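Local coordinates for lipoprotein (Bacteroides vulgatus, PDB 3U6G), which is of unknown function but adopts an immunoglobulin-like beta fold and probably belongs with the PLAT/LH2 and C2-like calcium-binding lipoproteins, at residues Gly8-Val13 against Val121-Ile126; Leu40-Asp43 against Tyr47-Asp50; Cys63-Asn66 against Phe71-Cys74; Thr91-Gly94 against Lys99-Asn102. One frame throughout, in Å; residues are numbered along the deposited sequence.

From the N terminus, Gly8-Val13 opens the first strand and waits more than a hundred residues for Val121-Ile126, so contact 1 closes a loop around nearly the whole chain. The other three contacts nest inside it and follow one another in series. Contact 2 closes the short hairpin of strands 36-41 and 47-49. Contact 3 then faces strand 60-65 against strand 71-80, touching contact 2 where Leu40 CD2 meets Met72 CE. Contact 4 closes the hairpin of strands 87-96 and 99-109. Contact 1 touches both contacts 3 and 4, by way of backbone bonds such as His10 to Thr65 and through the side chain of Asn102, whereas contacts 2 and 4 lie about 18 Å apart, centre to centre.

Contact 1: Gly8-Val13 against Val121-Ile126; sequences GIHKIV and VSTKEI
His10 and Thr123 meet through a short hydrogen bond, ND1 to OG1 at 2.6 Å, and this is the tight part of the contact. The hydroxyl approaches the imidazole at its edge, in the ring plane, and the bond is moderately straight at 155°. Thr123 brings OG1 there by placing it between its own backbone N and carbonyl carbon (chi1 56°), while CG2, beside the backbone N, lies 3.9 Å from His10 ND1 and farther from Lys11 O. Met72 N bonds weakly to the same hydroxyl oxygen. The second ring nitrogen, His10 NE2, is bonded to Gln6 O, so both nitrogens of this buried ring have partners and its rotation is fixed from two directions. A histidine suits the place because its ring has two nitrogens, so one group can meet both Thr123 and Gln6; a threonine suits its own because it supplies a hydroxyl together with a methyl for an apolar setting.

Further along, the contact slackens. Ile12 CD1 only just reaches Val121 CG1, at 4.1 Å, the two branched side chains sliding past each other in opposite directions. Val92 of the adjacent strand 87-96 and Met72 of strand 71-80, which is not paired with 10-18, pack on Ile12. On the solvent side, Ser122 and Lys124, both partly exposed, start away from the first strand. Ser122 OG accepts from Lys124 N in an ST turn, and Lys124 also packs on Thr118 of the second subunit.

With the touching parts running 157° apart, first and last strands face each other through side chains, as in the core of an immunoglobulin-like beta sandwich.

Contact 2: Leu40-Asp43 against Tyr47-Asp50; sequences LYND and YIGD
Leu40 is held to the facing strand by both of its backbone polar atoms. Ile48 N donates to Leu40 O at 2.9 Å in an almost perfectly straight bond (178°), and Leu40 N donates to Gly49 O at 2.9 Å along a more bent path. Asn42 OD1 accepts from Lys44 N and Glu46 N, bracing the turn. Beside these bonds Tyr41 and Tyr47 form an antiparallel non-hydrogen-bonded pair, their CA atoms 4.4 Å apart.

The two rings leave the hairpin on the same face and cross obliquely, with planes at 56°. Tyr47 CD1 lies over one face of the Tyr41 ring, toward its rim, and Tyr41 CE2 comes within 4.0 Å of Tyr47 CB. The Tyr47 ring, its CG anti to the backbone N (chi1 179°), has Gly49 N over its centre, 3.5 Å above its plane. Glycine suits position 49 for a separate reason: at its backbone angles a beta carbon would be jammed against Ile48 O. Ile48 lies alongside the partner strand, CG1 on Leu40 CB at 3.9 Å and CG2 on Asn42 CB.

With Tyr41 cut back to an alanine, the Tyr47 ring is likely to lose its aromatic neighbour and turn more freely. Two main-chain bonds at Leu40 thus hold this weakly bonded surface hairpin, with side-chain packing around them.

Contact 3: Cys63-Asn66 against Phe71-Cys74; sequences CCTN and FMTC
The flat group that Met72 meets is the peptide joining Cys63 to Cys64: the terminal methyl, CE, sits over one of its faces, 3.3 Å from Cys63 O. The same methyl touches Cys64 CA at 3.7 Å. Cys63 SG flanks it at 3.6 Å, SG standing anti to the backbone N (chi1 -176°). Met72, modelled as selenomethionine, gets its end across because its chain is extended throughout.

Thr65 comes toward it tip to tip, its CG2 3.9 Å from Met72 SE. The other branch of the threonine turns to polar work: Thr65 OG1 donates to Asn66 O at 2.7 Å and accepts from His10 N, so one residue serves the apolar interior and the neighbouring backbone at once. A valine at Thr65 would probably leave Asn66 O and His10 N without this hydroxyl partner and loosen the end of the strand.

The two strands run nearly antiparallel, at 160°, with axes 8.7 Å apart, too far for backbone pairing, so side chains bridge them. Strand 60-65 pairs instead with strands 10-18 and 36-41, and strand 71-80 with 24-33 and 115-122. Met72 lies between these layers, with Ile12, Ile29 and Leu40 packed around it, while Phe71 packs on Ser122 of its own chain and on Thr118 of the second subunit.

Contact 4: Thr91-Gly94 against Lys99-Asn102; sequences TVIG and KEVN
Gly94 faces both Val101 and Asn102 in a classic beta bulge, the two short strands turning 114° against each other: Gly94 N donates to Asn102 O at 2.9 Å, nearly straight at 172°, and Gly94 O takes Val101 N at 2.8 Å and, weakly, Asn102 N at 3.4 Å. One carbonyl thus gathers the amides of the doubled position, the mark of a bulge, and Gly94 contributes its backbone alone.

Among the side chains, Val101 lodges CG2 at 3.4 Å from Gly94 O, lying against the carbonyl. This branch lies between the backbone N and carbonyl carbon, which turns it onto Gly94. Ile93 and Glu100 meet at about a right angle. The CG2 methyl of Ile93 rests on the CG-CD-OE1 end of the extended glutamate, 3.6 Å from Glu100 CG and equally close to its OE1, and OE1 also forms a salt bridge with Arg103. A residue with both a greasy stem and a charged end fits such a rim, since it can pack on the isoleucine and still hold the arginine.

Asn102 sends its amide beyond the two segments, where ND2 bonds to Ser122 O and Lys124 O. An asparagine suits the position because its amide can give both hydrogens, tying the hairpin to the C-terminal end of the chain.

Strand 87-96 also pairs with 10-18 on its other flank, through backbone bonds of Ile93 with Val13 and Thr91 with Gln15. Val92 is buried and packs on Ile12, Phe119 and Val121, while strand 99-109 continues the hairpin beside it.

Contact 1: Gly8-Val13 against Val121-Ile126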
loop_
_atom_site.group_PDB
_atom_site.type_symbol
_atom_site.label_atom_id
_atom_site.label_comp_id
_atom_site.label_asym_id
_atom_site.label_seq_id
_atom_site.Cartn_x
_atom_site.Cartn_y
_atom_site.Cartn_z
ATOM N N GLY A 8 14.447 9.743 -7.238
ATOM C CA GLY A 8 14.296 9.794 -8.679
ATOM C C GLY A 8 12.857 9.570 -9.062
ATOM O O GLY A 8 11.971 9.670 -8.220
ATOM N N ILE A 9 12.619 9.279 -10.336
ATOM C CA ILE A 9 11.274 8.946 -10.785
ATOM C C ILE A 9 11.040 7.459 -10.515
ATOM O O ILE A 9 11.669 6.594 -11.120
ATOM C CB ILE A 9 11.030 9.305 -12.267
ATOM C CG1 ILE A 9 11.127 10.822 -12.479
ATOM C CG2 ILE A 9 9.652 8.813 -12.710
ATOM C CD1 ILE A 9 11.015 11.247 -13.945
ATOM N N HIS A 10 10.165 7.190 -9.549
ATOM C CA HIS A 10 9.761 5.825 -9.237
ATOM C C HIS A 10 8.550 5.487 -10.084
ATOM O O HIS A 10 7.690 6.348 -10.349
ATOM C CB HIS A 10 9.436 5.678 -7.747
ATOM C CG HIS A 10 10.628 5.850 -6.875
ATOM N ND1 HIS A 10 11.084 4.866 -6.024
ATOM C CD2 HIS A 10 11.518 6.865 -6.790
ATOM C CE1 HIS A 10 12.198 5.271 -5.449
ATOM N NE2 HIS A 10 12.484 6.482 -5.898
ATOM N N LYS A 11 8.476 4.228 -10.507
ATOM C CA LYS A 11 7.386 3.798 -11.360
ATOM C C LYS A 11 6.988 2.372 -11.052
ATOM O O LYS A 11 7.847 1.544 -10.758
ATOM C CB LYS A 11 7.818 3.909 -12.832
ATOM C CG LYS A 11 6.749 3.509 -13.836
ATOM C CD LYS A 11 7.005 4.059 -15.229
ATOM C CE LYS A 11 8.207 3.453 -15.863
ATOM N NZ LYS A 11 8.294 3.881 -17.306
ATOM N N ILE A 12 5.690 2.096 -11.186
ATOM C CA ILE A 12 5.151 0.751 -11.154
ATOM C C ILE A 12 4.376 0.496 -12.431
ATOM O O ILE A 12 3.553 1.294 -12.836
ATOM C CB ILE A 12 4.185 0.573 -9.952
ATOM C CG1 ILE A 12 4.955 0.656 -8.633
ATOM C CG2 ILE A 12 3.377 -0.733 -10.056
ATOM C CD1 ILE A 12 5.741 -0.567 -8.262
ATOM N N VAL A 13 4.662 -0.636 -13.057
ATOM C CA VAL A 13 3.902 -1.109 -14.197
ATOM C C VAL A 13 3.238 -2.418 -13.817
ATOM O O VAL A 13 3.877 -3.290 -13.243
ATOM C CB VAL A 13 4.813 -1.350 -15.417
ATOM C CG1 VAL A 13 4.018 -2.075 -16.536
ATOM C CG2 VAL A 13 5.367 -0.038 -15.919
ATOM N N VAL A 121 4.761 -5.094 -3.859
ATOM C CA VAL A 121 6.100 -4.814 -4.357
ATOM C C VAL A 121 6.415 -3.348 -4.170
ATOM O O VAL A 121 5.531 -2.496 -4.215
ATOM C CB VAL A 121 6.270 -5.240 -5.832
ATOM C CG1 VAL A 121 5.432 -4.412 -6.737
ATOM C CG2 VAL A 121 7.758 -5.206 -6.246
ATOM N N SER A 122 7.687 -3.053 -3.944
ATOM C CA SER A 122 8.109 -1.678 -3.797
ATOM C C SER A 122 9.400 -1.435 -4.550
ATOM O O SER A 122 10.017 -2.371 -5.087
ATOM C CB SER A 122 8.311 -1.353 -2.319
ATOM O OG SER A 122 9.532 -1.887 -1.861
ATOM N N THR A 123 9.817 -0.176 -4.551
ATOM C CA THR A 123 11.059 0.218 -5.197
ATOM C C THR A 123 12.230 0.320 -4.196
ATOM O O THR A 123 13.286 0.823 -4.534
ATOM C CB THR A 123 10.867 1.539 -5.961
ATOM O OG1 THR A 123 10.371 2.517 -5.048
ATOM C CG2 THR A 123 9.852 1.369 -7.108
ATOM N N LYS A 124 12.045 -0.161 -2.971
ATOM C CA LYS A 124 13.157 -0.281 -2.018
ATOM C C LYS A 124 14.034 -1.477 -2.385
ATOM O O LYS A 124 13.521 -2.548 -2.720
ATOM C CB LYS A 124 12.613 -0.463 -0.593
ATOM C CG LYS A 124 13.668 -0.680 0.483
ATOM C CD LYS A 124 13.038 -1.001 1.832
ATOM C CE LYS A 124 14.082 -1.483 2.827
ATOM N NZ LYS A 124 13.541 -1.528 4.215
ATOM N N GLU A 125 15.350 -1.304 -2.274
ATOM C CA GLU A 125 16.309 -2.388 -2.531
ATOM C C GLU A 125 16.101 -3.520 -1.522
ATOM O O GLU A 125 16.189 -3.295 -0.310
ATOM C CB GLU A 125 17.756 -1.875 -2.466
ATOM N N ILE A 126 15.789 -4.717 -2.025
ATOM C CA ILE A 126 15.605 -5.910 -1.190
ATOM C C ILE A 126 16.938 -6.647 -1.068
ATOM O O ILE A 126 17.427 -6.914 0.034
ATOM C CB ILE A 126 14.523 -6.874 -1.777
ATOM O OXT ILE A 126 17.565 -6.979 -2.080
#

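Contact 2: Leu40-Asp43 against Tyr47-Asp50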
loop_
_atom_site.group_PDB
_atom_site.type_symbol
_atom_site.label_atom_id
_atom_site.label_comp_id
_atom_site.label_asym_id
_atom_site.label_seq_id
_atom_site.Cartn_x
_atom_site.Cartn_y
_atom_site.Cartn_z
ATOM N N LEU A 40 1.540 11.457 -7.677
ATOM C CA LEU A 40 1.436 10.330 -8.586
ATOM C C LEU A 40 0.850 10.777 -9.932
ATOM O O LEU A 40 -0.012 11.645 -9.978
ATOM C CB LEU A 40 0.523 9.247 -7.981
ATOM C CG LEU A 40 0.917 8.726 -6.596
ATOM C CD1 LEU A 40 -0.189 7.815 -6.035
ATOM C CD2 LEU A 40 2.269 8.034 -6.589
ATOM N N TYR A 41 1.273 10.097 -10.990
ATOM C CA TYR A 41 0.944 10.430 -12.364
ATOM C C TYR A 41 0.623 9.132 -13.103
ATOM O O TYR A 41 1.233 8.101 -12.837
ATOM C CB TYR A 41 2.124 11.138 -13.041
ATOM C CG TYR A 41 2.544 12.403 -12.319
ATOM C CD1 TYR A 41 3.390 12.344 -11.234
ATOM C CD2 TYR A 41 2.082 13.648 -12.709
ATOM C CE1 TYR A 41 3.774 13.482 -10.552
ATOM C CE2 TYR A 41 2.454 14.808 -12.028
ATOM C CZ TYR A 41 3.307 14.706 -10.946
ATOM O OH TYR A 41 3.698 15.808 -10.253
ATOM N N ASN A 42 -0.321 9.202 -14.038
ATOM C CA ASN A 42 -0.703 8.044 -14.843
ATOM C C ASN A 42 0.203 7.835 -16.061
ATOM O O ASN A 42 1.211 8.515 -16.216
ATOM C CB ASN A 42 -2.195 8.138 -15.221
ATOM C CG ASN A 42 -2.496 9.212 -16.252
ATOM O OD1 ASN A 42 -1.602 9.761 -16.896
ATOM N ND2 ASN A 42 -3.785 9.501 -16.428
ATOM N N ASP A 43 -0.155 6.879 -16.920
ATOM C CA ASP A 43 0.687 6.519 -18.065
ATOM C C ASP A 43 0.865 7.639 -19.101
ATOM O O ASP A 43 1.820 7.605 -19.888
ATOM C CB ASP A 43 0.173 5.234 -18.748
ATOM C CG ASP A 43 -1.231 5.392 -19.338
ATOM O OD1 ASP A 43 -2.151 5.806 -18.597
ATOM O OD2 ASP A 43 -1.416 5.076 -20.532
ATOM N N TYR A 47 -1.525 14.147 -13.691
ATOM C CA TYR A 47 -1.547 14.062 -12.244
ATOM C C TYR A 47 -2.813 13.388 -11.747
ATOM O O TYR A 47 -3.917 13.779 -12.127
ATOM C CB TYR A 47 -1.458 15.453 -11.655
ATOM C CG TYR A 47 -1.505 15.520 -10.147
ATOM C CD1 TYR A 47 -0.539 14.899 -9.372
ATOM C CD2 TYR A 47 -2.496 16.245 -9.499
ATOM C CE1 TYR A 47 -0.574 14.966 -8.000
ATOM C CE2 TYR A 47 -2.525 16.336 -8.110
ATOM C CZ TYR A 47 -1.560 15.695 -7.367
ATOM O OH TYR A 47 -1.586 15.785 -5.990
ATOM N N ILE A 48 -2.660 12.381 -10.896
ATOM C CA ILE A 48 -3.823 11.654 -10.383
ATOM C C ILE A 48 -3.975 11.742 -8.863
ATOM O O ILE A 48 -4.865 11.079 -8.318
ATOM C CB ILE A 48 -3.839 10.160 -10.852
ATOM C CG1 ILE A 48 -2.626 9.412 -10.310
ATOM C CG2 ILE A 48 -3.915 10.061 -12.383
ATOM C CD1 ILE A 48 -2.520 7.986 -10.780
ATOM N N GLY A 49 -3.120 12.523 -8.184
ATOM C CA GLY A 49 -3.276 12.790 -6.748
ATOM C C GLY A 49 -2.077 12.232 -5.991
ATOM O O GLY A 49 -1.068 11.882 -6.597
ATOM N N ASP A 50 -2.168 12.175 -4.668
ATOM C CA ASP A 50 -1.086 11.609 -3.859
ATOM C C ASP A 50 -1.480 10.297 -3.166
ATOM O O ASP A 50 -0.813 9.821 -2.246
ATOM C CB ASP A 50 -0.495 12.630 -2.877
ATOM C CG ASP A 50 -1.491 13.141 -1.865
ATOM O OD1 ASP A 50 -2.598 12.578 -1.748
ATOM O OD2 ASP A 50 -1.151 14.146 -1.188
#

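Contact 3: Cys63-Asn66 against Phe71-Cys74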
loop_
_atom_site.group_PDB
_atom_site.type_symbol
_atom_site.label_atom_id
_atom_site.label_comp_id
_atom_site.label_asym_id
_atom_site.label_seq_id
_atom_site.Cartn_x
_atom_site.Cartn_y
_atom_site.Cartn_z
ATOM N N CYS A 63 2.018 3.796 -13.196
ATOM C CA CYS A 63 1.916 4.922 -12.292
ATOM C C CYS A 63 3.343 5.339 -11.937
ATOM O O CYS A 63 4.180 4.489 -11.681
ATOM C CB CYS A 63 1.123 4.503 -11.019
ATOM S SG CYS A 63 0.837 5.873 -9.865
ATOM N N CYS A 64 3.641 6.636 -11.933
ATOM C CA CYS A 64 4.960 7.099 -11.536
ATOM C C CYS A 64 4.869 8.322 -10.664
ATOM O O CYS A 64 3.798 8.934 -10.531
ATOM C CB CYS A 64 5.843 7.395 -12.762
ATOM S SG CYS A 64 5.304 8.821 -13.730
ATOM N N THR A 65 6.008 8.659 -10.078
ATOM C CA THR A 65 6.130 9.800 -9.198
ATOM C C THR A 65 6.810 10.956 -9.939
ATOM O O THR A 65 7.211 10.817 -11.096
ATOM C CB THR A 65 6.983 9.440 -7.959
ATOM O OG1 THR A 65 8.335 9.192 -8.364
ATOM C CG2 THR A 65 6.415 8.221 -7.212
ATOM N N ASN A 66 6.934 12.094 -9.262
ATOM C CA ASN A 66 7.883 13.102 -9.675
ATOM C C ASN A 66 9.284 12.663 -9.259
ATOM O O ASN A 66 9.472 11.591 -8.659
ATOM C CB ASN A 66 7.509 14.503 -9.154
ATOM C CG ASN A 66 7.711 14.681 -7.645
ATOM O OD1 ASN A 66 8.495 13.968 -7.013
ATOM N ND2 ASN A 66 7.003 15.671 -7.066
ATOM N N PHE A 71 10.678 6.366 -2.564
ATOM C CA PHE A 71 10.005 5.115 -2.302
ATOM C C PHE A 71 8.646 5.111 -2.976
ATOM O O PHE A 71 7.969 6.132 -3.006
ATOM C CB PHE A 71 9.808 4.971 -0.801
ATOM C CG PHE A 71 9.154 3.686 -0.366
ATOM C CD1 PHE A 71 9.775 2.463 -0.562
ATOM C CD2 PHE A 71 7.938 3.714 0.299
ATOM C CE1 PHE A 71 9.184 1.273 -0.142
ATOM C CE2 PHE A 71 7.332 2.523 0.738
ATOM C CZ PHE A 71 7.969 1.301 0.522
HETATM N N MSE A 72 8.253 3.946 -3.499
HETATM C CA MSE A 72 6.943 3.734 -4.082
HETATM C C MSE A 72 6.566 2.278 -3.834
HETATM O O MSE A 72 7.423 1.405 -3.857
HETATM C CB MSE A 72 6.925 4.067 -5.587
HETATM C CG MSE A 72 5.490 4.308 -6.292
HETATM SE SE MSE A 72 5.752 4.433 -8.099
HETATM C CE MSE A 72 4.061 5.262 -8.484
ATOM N N THR A 73 5.290 2.054 -3.558
ATOM C CA THR A 73 4.735 0.737 -3.213
ATOM C C THR A 73 3.467 0.451 -3.981
ATOM O O THR A 73 2.704 1.378 -4.268
ATOM C CB THR A 73 4.298 0.695 -1.737
ATOM O OG1 THR A 73 3.375 1.769 -1.462
ATOM C CG2 THR A 73 5.490 0.813 -0.836
ATOM N N CYS A 74 3.218 -0.823 -4.273
ATOM C CA CYS A 74 1.989 -1.274 -4.883
ATOM C C CYS A 74 1.561 -2.518 -4.126
ATOM O O CYS A 74 2.326 -3.493 -4.048
ATOM C CB CYS A 74 2.217 -1.611 -6.361
ATOM S SG CYS A 74 0.771 -2.319 -7.202
#

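Contact 4: Thr91-Gly94 against Lys99-Asn102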
loop_
_atom_site.group_PDB
_atom_site.type_symbol
_atom_site.label_atom_id
_atom_site.label_comp_id
_atom_site.label_asym_id
_atom_site.label_seq_id
_atom_site.Cartn_x
_atom_site.Cartn_y
_atom_site.Cartn_z
ATOM N N THR A 91 2.051 -9.537 -13.641
ATOM C CA THR A 91 3.417 -9.047 -13.506
ATOM C C THR A 91 3.384 -7.614 -12.976
ATOM O O THR A 91 2.644 -6.776 -13.489
ATOM C CB THR A 91 4.153 -9.047 -14.840
ATOM O OG1 THR A 91 4.173 -10.371 -15.383
ATOM C CG2 THR A 91 5.587 -8.540 -14.669
ATOM N N VAL A 92 4.155 -7.351 -11.930
ATOM C CA VAL A 92 4.295 -5.998 -11.395
ATOM C C VAL A 92 5.781 -5.662 -11.344
ATOM O O VAL A 92 6.561 -6.397 -10.738
ATOM C CB VAL A 92 3.688 -5.867 -9.991
ATOM C CG1 VAL A 92 3.763 -4.413 -9.530
ATOM C CG2 VAL A 92 2.245 -6.364 -9.972
ATOM N N ILE A 93 6.176 -4.577 -12.006
ATOM C CA ILE A 93 7.575 -4.208 -12.119
ATOM C C ILE A 93 7.746 -2.838 -11.487
ATOM O O ILE A 93 6.971 -1.919 -11.740
ATOM C CB ILE A 93 8.072 -4.164 -13.583
ATOM C CG1 ILE A 93 7.725 -5.448 -14.334
ATOM C CG2 ILE A 93 9.596 -3.894 -13.615
ATOM C CD1 ILE A 93 7.933 -5.362 -15.852
ATOM N N GLY A 94 8.762 -2.721 -10.647
ATOM C CA GLY A 94 9.122 -1.459 -10.016
ATOM C C GLY A 94 10.419 -0.923 -10.598
ATOM O O GLY A 94 11.385 -1.674 -10.761
ATOM N N LYS A 99 15.342 2.070 -14.519
ATOM C CA LYS A 99 16.019 0.846 -14.131
ATOM C C LYS A 99 15.060 -0.012 -13.302
ATOM O O LYS A 99 14.446 0.478 -12.355
ATOM C CB LYS A 99 17.260 1.155 -13.306
ATOM C CG LYS A 99 18.035 -0.075 -12.863
ATOM C CD LYS A 99 19.287 0.297 -12.087
ATOM C CE LYS A 99 20.054 -0.928 -11.602
ATOM N NZ LYS A 99 21.348 -0.541 -10.964
ATOM N N GLU A 100 14.945 -1.292 -13.657
ATOM C CA GLU A 100 14.106 -2.208 -12.915
ATOM C C GLU A 100 14.777 -2.507 -11.592
ATOM O O GLU A 100 15.938 -2.919 -11.571
ATOM C CB GLU A 100 13.859 -3.500 -13.703
ATOM C CG GLU A 100 13.088 -4.539 -12.896
ATOM C CD GLU A 100 12.710 -5.779 -13.684
ATOM O OE1 GLU A 100 12.478 -5.701 -14.912
ATOM O OE2 GLU A 100 12.612 -6.836 -13.051
ATOM N N VAL A 101 14.048 -2.310 -10.489
ATOM C CA VAL A 101 14.621 -2.563 -9.178
ATOM C C VAL A 101 13.999 -3.756 -8.452
ATOM O O VAL A 101 14.660 -4.378 -7.632
ATOM C CB VAL A 101 14.644 -1.299 -8.302
ATOM C CG1 VAL A 101 15.575 -0.260 -8.917
ATOM C CG2 VAL A 101 13.255 -0.739 -8.087
ATOM N N ASN A 102 12.737 -4.063 -8.749
ATOM C CA ASN A 102 12.063 -5.271 -8.256
ATOM C C ASN A 102 10.978 -5.692 -9.234
ATOM O O ASN A 102 10.521 -4.902 -10.060
ATOM C CB ASN A 102 11.420 -5.030 -6.888
ATOM C CG ASN A 102 12.426 -4.978 -5.783
ATOM O OD1 ASN A 102 13.233 -5.906 -5.605
ATOM N ND2 ASN A 102 12.416 -3.879 -5.033
#